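Local coordinates for protein isomaltodextranase (Arthrobacter globiformis, PDB 5AWO) that hydrolyses the alpha-1,6-glucosidic linkages of polysaccharides, releasing successive isomaltose units from the non-reducing ends of the chains, at residues N28-F31 / T32-A36; T322-S325 / D326-K330; A346-Y349 / Q350-G353. All blocks are in the same frame, centred on the assembly; numbering follows the deposited sequence.

Contact 1 of 3, residues N28-F31 / T32-A36; sequences NSVF and TRSGA
The short helix 30-34, which precedes the first barrel strand 39-42, is N-capped by S29, and R33 and S34 bond back to N28, S29 and V30. R33 N donates to S29 O at 3.0 Å, which closes the first turn. The S29 side chain caps with a weak bond, F31 N to S29 OG at 3.0 Å, and the same hydroxyl is hydrogen-bonded to D262, the probable proton donor. One water joins the start of the turn, accepting from S29 N at 2.9 Å and meeting T32 OG1 at 2.8 Å.

A second link runs from side chain to side chain. N28 OD1 takes R33 NH1 at 2.9 Å on a lone pair in the amide plane. OD1 also lies near the guanidinium plane, so it meets the arginine at its edge, and the amide stands nearly upright to it (86°). The bend at chi3 of R33 (61°) turns the guanidinium to N28, while NE reaches A551 O and NH2 reaches E549 and K550 O in the CBM6-family region. All three nitrogens of this buried cation therefore have acceptors.

Further along, S34 folds its hydroxyl back over the turn: with OG opposite its own carbonyl carbon (chi1 -62°), it donates to V30 O at 2.6 Å, beside a weak backbone bond from S34 N. G35 then leaves the helix with positive phi, where a side chain would press on the carbonyl O of S34. The whole is typical of a serine N-capped single-turn helix, here set against the probable acid catalyst of a GH27 TIM barrel.

Contact 2 of 3, residues T322-S325 / D326-K330; sequences TFAS and DEERK
S325 caps helix 326-339, and the packed side of this N-terminus is formed by E328 and F323. S325 OG accepts from E328 N at 3.1 Å in a fairly straight bond. In return E328 reaches back beyond the cap residue: its chain is extended past CG (chi2 -176°), and OE1 accepts from A324 N at 2.9 Å (170°), the N-H of A324 coming to OE1 from above the carboxylate plane. The same oxygen sits at the edge of the F323 ring, 3.6 Å from F323 CD2, with ring and carboxylate planes almost perpendicular. E328 OE2 is held by H458 in the beta-sandwich region, and W275 and L278 of helix 274-279 touch E328 and F323 respectively.

The other side is polar and meets solvent: D326 is exposed, and a water bridges F323 O and R329 NH1. R329 bends at chi3 (-103°) so that S325 O lies 3.4 Å above the centre of its guanidinium plane, while NE and NH1 both hold D326 OD1 side-on, NE at 2.9 Å on the anti lone pair. R329 NH2 donates to F323 O at 3.0 Å, well out of the carbonyl plane. With an alanine in place of R329, the D326 carboxylate would probably lose its cationic mate and F323 O its N-H donor, with the bridging water losing one of its partners. The S325-E328 pair resembles a capping box, except that the glutamate binds the NH before the cap; the serine N-cap starts the helix between two parallel strands of the TIM barrel.

Contact 3 of 3, residues A346-Y349 / Q350-G353; sequences ADTY and QQIG
Y349 and Q350 lie face to face: the amide of Q350 is stacked on the tyrosine ring with only 14° between the planes, and Q350 OE1 sits 3.3 Å above the ring plane, over its centre. The bend at chi2 of Q350 (101°) folds the chain back to do this, and Q350 CG adds a CH-pi contact at 4.0 Å from the ring centroid. Y349 OH and Q350 NE2 then reach the two different carboxylate oxygens of E58, on helix 56-68.

T348 and Q351 cross obliquely and exchange bonds. Q351 OE1 accepts from T348 N at 2.9 Å, a bond of 163° whose donor is tilted from the amide plane, while T348 OG1 accepts from Q351 N at 3.2 Å. This is the same exchange of bonds as in a capping box, here on a turn with helical angles at 350-352 but without regular helix bonding; T348 O to I352 N, at 3.0 Å, supports it. The side chains of I352 and D347 cross at about a right angle, with I352 CD1 3.9 Å from D347 CB, and the D347 carboxylate turns to Y359 and to the NH groups of A320 and S321.

The chemistry implies a loop set by directed polar bonds, while the Y349 ring also packs on helix 56-68; a hydrogen-bond donor at each oxygen would be expected to stabilise the ionised form of E58.

Contact 1, then contact 2, then contact 3 follow one another along the chain, all around the eight-stranded parallel barrel. Contact 1 precedes its first strand, 39-42. Contact 2 opens helix 326-339, which joins strand 312-314 to strand 343-345, and contact 3 lies in the loop after 343-345, the strand paired with 39-42. Contact 1 stands apart beside the probable proton donor, its centre about 30 Å from those of the others. Contacts 2 and 3 have centres about 14 Å apart and nearest atoms about 5 Å apart; A320 links them, its O bound by R329 and its N by D347. Contact 2 thus lies in the last beta-alpha-beta crossover and contact 3 just beyond it, both away from the annotated catalytic residues.

Contact 1 of 3, residues N28-F31 / T32-A36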
ATOM      1  N   ASN A  28      -1.167 -10.445  -3.314  1.00 16.47           N
ATOM      2  CA  ASN A  28      -1.704 -11.067  -2.100  1.00 16.28           C
ATOM      3  C   ASN A  28      -0.625 -11.629  -1.201  1.00 16.45           C
ATOM      4  O   ASN A  28      -0.757 -12.750  -0.637  1.00 16.74           O
ATOM      5  CB  ASN A  28      -2.692 -12.177  -2.557  1.00 17.07           C
ATOM      6  CG  ASN A  28      -3.493 -12.787  -1.436  1.00 17.22           C
ATOM      7  OD1 ASN A  28      -3.988 -12.122  -0.521  1.00 17.63           O
ATOM      8  ND2 ASN A  28      -3.665 -14.108  -1.527  1.00 18.20           N
ATOM      9  N   SER A  29       0.452 -10.870  -1.027  1.00 15.03           N
ATOM     10  CA  SER A  29       1.592 -11.319  -0.240  1.00 15.08           C
ATOM     11  C   SER A  29       1.367 -11.125   1.270  1.00 14.95           C
ATOM     12  O   SER A  29       0.483 -10.405   1.700  1.00 15.67           O
ATOM     13  CB  SER A  29       2.849 -10.571  -0.639  1.00 15.89           C
ATOM     14  OG  SER A  29       2.913  -9.322   0.065  1.00 15.22           O
ATOM     15  N   VAL A  30       2.241 -11.746   2.066  1.00 15.92           N
ATOM     16  CA  VAL A  30       2.221 -11.574   3.497  1.00 16.31           C
ATOM     17  C   VAL A  30       2.359 -10.086   3.875  1.00 15.60           C
ATOM     18  O   VAL A  30       1.847  -9.655   4.907  1.00 16.44           O
ATOM     19  CB  VAL A  30       3.322 -12.451   4.156  1.00 16.96           C
ATOM     20  CG1 VAL A  30       4.722 -12.085   3.696  1.00 18.13           C
ATOM     21  CG2 VAL A  30       3.193 -12.464   5.665  1.00 17.45           C
ATOM     22  N   PHE A  31       3.060  -9.307   3.050  1.00 14.71           N
ATOM     23  CA  PHE A  31       3.220  -7.885   3.361  1.00 15.51           C
ATOM     24  C   PHE A  31       1.898  -7.132   3.334  1.00 14.84           C
ATOM     25  O   PHE A  31       1.559  -6.426   4.305  1.00 14.55           O
ATOM     26  CB  PHE A  31       4.200  -7.237   2.395  1.00 14.68           C
ATOM     27  CG  PHE A  31       5.603  -7.725   2.569  1.00 14.88           C
ATOM     28  CD1 PHE A  31       6.425  -7.226   3.573  1.00 15.60           C
ATOM     29  CD2 PHE A  31       6.106  -8.692   1.717  1.00 15.83           C
ATOM     30  CE1 PHE A  31       7.711  -7.706   3.734  1.00 16.88           C
ATOM     31  CE2 PHE A  31       7.387  -9.156   1.868  1.00 17.03           C
ATOM     32  CZ  PHE A  31       8.190  -8.666   2.871  1.00 17.19           C
ATOM     33  N   THR A  32       1.131  -7.250   2.269  1.00 14.27           N
ATOM     34  CA  THR A  32      -0.121  -6.523   2.213  1.00 14.87           C
ATOM     35  C   THR A  32      -1.194  -7.151   3.093  1.00 15.08           C
ATOM     36  O   THR A  32      -2.136  -6.481   3.511  1.00 15.89           O
ATOM     37  CB  THR A  32      -0.674  -6.386   0.794  1.00 14.84           C
ATOM     38  OG1 THR A  32      -0.911  -7.695   0.248  1.00 15.62           O
ATOM     39  CG2 THR A  32       0.279  -5.594  -0.098  1.00 14.37           C
ATOM     40  N   ARG A  33      -1.090  -8.459   3.351  1.00 15.26           N
ATOM     41  CA  ARG A  33      -2.060  -9.103   4.230  1.00 15.99           C
ATOM     42  C   ARG A  33      -1.857  -8.825   5.703  1.00 15.74           C
ATOM     43  O   ARG A  33      -2.805  -8.898   6.483  1.00 15.95           O
ATOM     44  CB  ARG A  33      -2.016 -10.615   3.973  1.00 15.84           C
ATOM     45  CG  ARG A  33      -2.459 -10.998   2.578  1.00 16.82           C
ATOM     46  CD  ARG A  33      -2.171 -12.467   2.254  1.00 15.92           C
ATOM     47  NE  ARG A  33      -2.880 -13.367   3.164  1.00 16.67           N
ATOM     48  CZ  ARG A  33      -4.146 -13.737   3.008  1.00 16.49           C
ATOM     49  NH1 ARG A  33      -4.884 -13.324   1.988  1.00 16.45           N
ATOM     50  NH2 ARG A  33      -4.704 -14.509   3.928  1.00 18.55           N
ATOM     51  N   SER A  34      -0.616  -8.526   6.098  1.00 16.19           N
ATOM     52  CA  SER A  34      -0.267  -8.417   7.516  1.00 17.17           C
ATOM     53  C   SER A  34      -0.478  -7.034   8.119  1.00 17.51           C
ATOM     54  O   SER A  34      -0.424  -6.912   9.346  1.00 18.83           O
ATOM     55  CB  SER A  34       1.188  -8.836   7.789  1.00 18.91           C
ATOM     56  OG  SER A  34       1.390 -10.198   7.454  1.00 19.94           O
ATOM     57  N   GLY A  35      -0.723  -6.019   7.308  1.00 16.65           N
ATOM     58  CA  GLY A  35      -0.856  -4.674   7.864  1.00 18.32           C
ATOM     59  C   GLY A  35      -0.535  -3.577   6.891  1.00 16.58           C
ATOM     60  O   GLY A  35      -0.712  -3.692   5.671  1.00 16.99           O
ATOM     61  N   ALA A  36      -0.003  -2.512   7.494  1.00 16.16           N
ATOM     62  CA  ALA A  36       0.301  -1.272   6.811  1.00 16.46           C
ATOM     63  C   ALA A  36       1.722  -1.271   6.274  1.00 15.51           C
ATOM     64  O   ALA A  36       2.478  -2.244   6.386  1.00 15.58           O
ATOM     65  CB  ALA A  36       0.092  -0.119   7.766  1.00 16.96           C
TER
HETATM   66  O   HOH W   1       0.620  -8.140  -2.049  1.00 15.73           O
HETATM   67  O   HOH W   2       2.491  -5.111   6.556  1.00 18.72           O

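Contact 2 of 3, residues T322-S325 / D326-K330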
ATOM      1  N   THR A 322      10.735  20.619   6.001  1.00 14.86           N
ATOM      2  CA  THR A 322      10.285  21.426   4.866  1.00 14.31           C
ATOM      3  C   THR A 322       8.934  22.104   5.065  1.00 14.63           C
ATOM      4  O   THR A 322       8.529  22.894   4.218  1.00 16.00           O
ATOM      5  CB  THR A 322      10.228  20.622   3.555  1.00 14.54           C
ATOM      6  OG1 THR A 322       9.174  19.643   3.597  1.00 14.48           O
ATOM      7  CG2 THR A 322      11.565  19.949   3.273  1.00 15.03           C
ATOM      8  N   PHE A 323       8.222  21.731   6.119  1.00 14.24           N
ATOM      9  CA  PHE A 323       6.931  22.323   6.439  1.00 13.81           C
ATOM     10  C   PHE A 323       7.103  23.592   7.264  1.00 14.30           C
ATOM     11  O   PHE A 323       8.161  23.832   7.842  1.00 15.47           O
ATOM     12  CB  PHE A 323       6.020  21.301   7.121  1.00 13.27           C
ATOM     13  CG  PHE A 323       5.559  20.208   6.164  1.00 13.02           C
ATOM     14  CD1 PHE A 323       6.357  19.096   5.894  1.00 13.18           C
ATOM     15  CD2 PHE A 323       4.367  20.341   5.486  1.00 12.68           C
ATOM     16  CE1 PHE A 323       5.938  18.151   4.949  1.00 12.93           C
ATOM     17  CE2 PHE A 323       3.960  19.400   4.569  1.00 12.63           C
ATOM     18  CZ  PHE A 323       4.736  18.298   4.297  1.00 12.99           C
ATOM     19  N   ALA A 324       6.027  24.368   7.352  1.00 13.87           N
ATOM     20  CA  ALA A 324       6.058  25.730   7.894  1.00 13.85           C
ATOM     21  C   ALA A 324       5.723  25.772   9.363  1.00 14.73           C
ATOM     22  O   ALA A 324       5.974  26.784  10.013  1.00 16.62           O
ATOM     23  CB  ALA A 324       5.107  26.596   7.112  1.00 14.52           C
ATOM     24  N   SER A 325       5.126  24.714   9.899  1.00 13.39           N
ATOM     25  CA  SER A 325       4.708  24.694  11.283  1.00 14.88           C
ATOM     26  C   SER A 325       4.621  23.279  11.794  1.00 13.79           C
ATOM     27  O   SER A 325       4.530  22.299  11.010  1.00 14.15           O
ATOM     28  CB  SER A 325       3.337  25.353  11.428  1.00 14.40           C
ATOM     29  OG  SER A 325       2.354  24.492  10.833  1.00 16.34           O
ATOM     30  N   ASP A 326       4.577  23.151  13.112  1.00 13.86           N
ATOM     31  CA  ASP A 326       4.370  21.874  13.751  1.00 14.39           C
ATOM     32  C   ASP A 326       2.999  21.299  13.478  1.00 14.34           C
ATOM     33  O   ASP A 326       2.896  20.080  13.367  1.00 14.48           O
ATOM     34  CB  ASP A 326       4.583  21.965  15.259  1.00 15.04           C
ATOM     35  CG  ASP A 326       6.019  22.262  15.642  1.00 15.78           C
ATOM     36  OD1 ASP A 326       6.953  22.086  14.834  1.00 15.99           O
ATOM     37  OD2 ASP A 326       6.250  22.743  16.789  1.00 16.59           O
ATOM     38  N   GLU A 327       1.974  22.133  13.321  1.00 15.29           N
ATOM     39  CA  GLU A 327       0.681  21.599  12.919  1.00 15.28           C
ATOM     40  C   GLU A 327       0.745  20.942  11.549  1.00 13.95           C
ATOM     41  O   GLU A 327       0.139  19.891  11.340  1.00 14.89           O
ATOM     42  CB  GLU A 327      -0.438  22.639  12.988  1.00 17.73           C
ATOM     43  CG  GLU A 327      -0.773  23.138  14.399  1.00 20.45           C
ATOM     44  CD  GLU A 327      -1.210  22.063  15.397  1.00 23.15           C
ATOM     45  OE1 GLU A 327      -1.819  21.009  15.042  1.00 20.90           O
ATOM     46  OE2 GLU A 327      -0.936  22.247  16.611  1.00 28.08           O
ATOM     47  N   GLU A 328       1.436  21.536  10.589  1.00 13.59           N
ATOM     48  CA  GLU A 328       1.593  20.896   9.295  1.00 13.02           C
ATOM     49  C   GLU A 328       2.365  19.568   9.400  1.00 12.79           C
ATOM     50  O   GLU A 328       2.036  18.597   8.734  1.00 12.63           O
ATOM     51  CB  GLU A 328       2.328  21.821   8.319  1.00 13.18           C
ATOM     52  CG  GLU A 328       1.497  23.010   7.840  1.00 13.37           C
ATOM     53  CD  GLU A 328       2.179  23.877   6.787  1.00 13.56           C
ATOM     54  OE1 GLU A 328       3.371  23.611   6.504  1.00 14.12           O
ATOM     55  OE2 GLU A 328       1.490  24.757   6.196  1.00 14.69           O
ATOM     56  N   ARG A 329       3.403  19.536  10.232  1.00 12.95           N
ATOM     57  CA  ARG A 329       4.180  18.310  10.415  1.00 12.99           C
ATOM     58  C   ARG A 329       3.290  17.206  10.967  1.00 12.68           C
ATOM     59  O   ARG A 329       3.350  16.061  10.487  1.00 13.08           O
ATOM     60  CB  ARG A 329       5.376  18.537  11.328  1.00 13.80           C
ATOM     61  CG  ARG A 329       6.494  19.322  10.696  1.00 14.72           C
ATOM     62  CD  ARG A 329       7.624  19.635  11.693  1.00 14.65           C
ATOM     63  NE  ARG A 329       7.586  21.011  12.173  1.00 15.40           N
ATOM     64  CZ  ARG A 329       7.924  22.071  11.449  1.00 15.62           C
ATOM     65  NH1 ARG A 329       7.837  23.302  11.970  1.00 16.06           N
ATOM     66  NH2 ARG A 329       8.329  21.946  10.189  1.00 15.89           N
ATOM     67  N   LYS A 330       2.448  17.508  11.945  1.00 13.45           N
ATOM     68  CA  LYS A 330       1.540  16.499  12.466  1.00 13.78           C
ATOM     69  C   LYS A 330       0.562  16.031  11.383  1.00 13.63           C
ATOM     70  O   LYS A 330       0.260  14.833  11.272  1.00 13.19           O
ATOM     71  CB  LYS A 330       0.769  17.008  13.687  1.00 15.55           C
ATOM     72  CG  LYS A 330       1.628  17.103  14.949  1.00 17.36           C
ATOM     73  CD  LYS A 330       0.890  17.637  16.170  1.00 20.65           C
ATOM     74  CE  LYS A 330       0.456  19.069  16.037  1.00 22.88           C
ATOM     75  NZ  LYS A 330      -0.134  19.501  17.338  1.00 24.54           N
TER
HETATM   76  O   HOH W   3       9.267  25.070  10.275  1.00 25.41           O

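Contact 3 of 3, residues A346-Y349 / Q350-G353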
ATOM      1  N   ALA A 346      12.635  11.130   5.408  1.00 13.68           N
ATOM      2  CA  ALA A 346      13.719  11.601   4.550  1.00 13.57           C
ATOM      3  C   ALA A 346      14.544  12.724   5.171  1.00 13.84           C
ATOM      4  O   ALA A 346      15.567  13.095   4.604  1.00 14.30           O
ATOM      5  CB  ALA A 346      13.228  12.007   3.169  1.00 14.49           C
ATOM      6  N   ASP A 347      14.137  13.280   6.309  1.00 14.56           N
ATOM      7  CA  ASP A 347      15.044  14.200   7.008  1.00 15.17           C
ATOM      8  C   ASP A 347      16.369  13.491   7.256  1.00 15.75           C
ATOM      9  O   ASP A 347      16.390  12.355   7.743  1.00 15.45           O
ATOM     10  CB  ASP A 347      14.460  14.610   8.357  1.00 15.26           C
ATOM     11  CG  ASP A 347      13.133  15.308   8.211  1.00 14.99           C
ATOM     12  OD1 ASP A 347      12.094  14.614   8.027  1.00 15.18           O
ATOM     13  OD2 ASP A 347      13.142  16.556   8.269  1.00 16.04           O
ATOM     14  N   THR A 348      17.459  14.189   6.958  1.00 15.80           N
ATOM     15  CA  THR A 348      18.785  13.728   7.344  1.00 16.78           C
ATOM     16  C   THR A 348      19.085  14.171   8.776  1.00 17.67           C
ATOM     17  O   THR A 348      18.332  14.942   9.384  1.00 16.49           O
ATOM     18  CB  THR A 348      19.875  14.358   6.467  1.00 16.59           C
ATOM     19  OG1 THR A 348      19.890  15.759   6.733  1.00 18.41           O
ATOM     20  CG2 THR A 348      19.641  14.135   4.981  1.00 16.68           C
ATOM     21  N   TYR A 349      20.221  13.723   9.315  1.00 18.12           N
ATOM     22  CA  TYR A 349      20.660  14.102  10.659  1.00 18.43           C
ATOM     23  C   TYR A 349      20.862  15.614  10.741  1.00 18.48           C
ATOM     24  O   TYR A 349      20.672  16.201  11.815  1.00 19.15           O
ATOM     25  CB  TYR A 349      21.923  13.321  11.091  1.00 19.74           C
ATOM     26  CG  TYR A 349      23.212  13.679  10.385  1.00 21.81           C
ATOM     27  CD1 TYR A 349      24.074  14.652  10.903  1.00 21.95           C
ATOM     28  CD2 TYR A 349      23.603  13.008   9.233  1.00 22.00           C
ATOM     29  CE1 TYR A 349      25.251  14.974  10.243  1.00 22.74           C
ATOM     30  CE2 TYR A 349      24.784  13.305   8.591  1.00 23.75           C
ATOM     31  CZ  TYR A 349      25.610  14.280   9.107  1.00 23.82           C
ATOM     32  OH  TYR A 349      26.786  14.586   8.442  1.00 25.65           O
ATOM     33  N   GLN A 350      21.206  16.269   9.638  1.00 18.02           N
ATOM     34  CA  GLN A 350      21.346  17.737   9.651  1.00 18.71           C
ATOM     35  C   GLN A 350      20.016  18.460   9.589  1.00 18.69           C
ATOM     36  O   GLN A 350      19.894  19.561  10.125  1.00 20.09           O
ATOM     37  CB  GLN A 350      22.196  18.249   8.499  1.00 20.79           C
ATOM     38  CG  GLN A 350      23.620  17.738   8.505  1.00 23.33           C
ATOM     39  CD  GLN A 350      23.824  16.625   7.523  1.00 26.33           C
ATOM     40  OE1 GLN A 350      22.910  15.819   7.271  1.00 26.20           O
ATOM     41  NE2 GLN A 350      25.010  16.575   6.934  1.00 26.33           N
ATOM     42  N   GLN A 351      19.027  17.858   8.941  1.00 17.39           N
ATOM     43  CA  GLN A 351      17.744  18.521   8.712  1.00 17.40           C
ATOM     44  C   GLN A 351      16.772  18.328   9.845  1.00 17.57           C
ATOM     45  O   GLN A 351      15.848  19.133   9.999  1.00 17.20           O
ATOM     46  CB  GLN A 351      17.091  17.972   7.443  1.00 16.96           C
ATOM     47  CG  GLN A 351      17.777  18.363   6.159  1.00 16.76           C
ATOM     48  CD  GLN A 351      17.376  17.488   4.971  1.00 16.73           C
ATOM     49  OE1 GLN A 351      16.897  16.360   5.143  1.00 16.34           O
ATOM     50  NE2 GLN A 351      17.568  18.008   3.763  1.00 16.91           N
ATOM     51  N   ILE A 352      16.921  17.255  10.605  1.00 17.23           N
ATOM     52  CA  ILE A 352      15.890  16.852  11.566  1.00 17.95           C
ATOM     53  C   ILE A 352      15.602  17.958  12.599  1.00 19.04           C
ATOM     54  O   ILE A 352      14.444  18.165  12.986  1.00 19.71           O
ATOM     55  CB  ILE A 352      16.180  15.488  12.250  1.00 18.31           C
ATOM     56  CG1 ILE A 352      14.966  14.952  13.020  1.00 18.87           C
ATOM     57  CG2 ILE A 352      17.382  15.567  13.190  1.00 18.78           C
ATOM     58  CD1 ILE A 352      13.750  14.638  12.155  1.00 18.09           C
ATOM     59  N   GLY A 353      16.631  18.693  13.012  1.00 18.66           N
ATOM     60  CA  GLY A 353      16.420  19.794  13.963  1.00 19.35           C
ATOM     61  C   GLY A 353      15.717  19.298  15.212  1.00 19.99           C
ATOM     62  O   GLY A 353      16.141  18.302  15.797  1.00 20.02           O
TER
HETATM   63  O   HOH W   4      19.575  18.431  13.081  1.00 21.60           O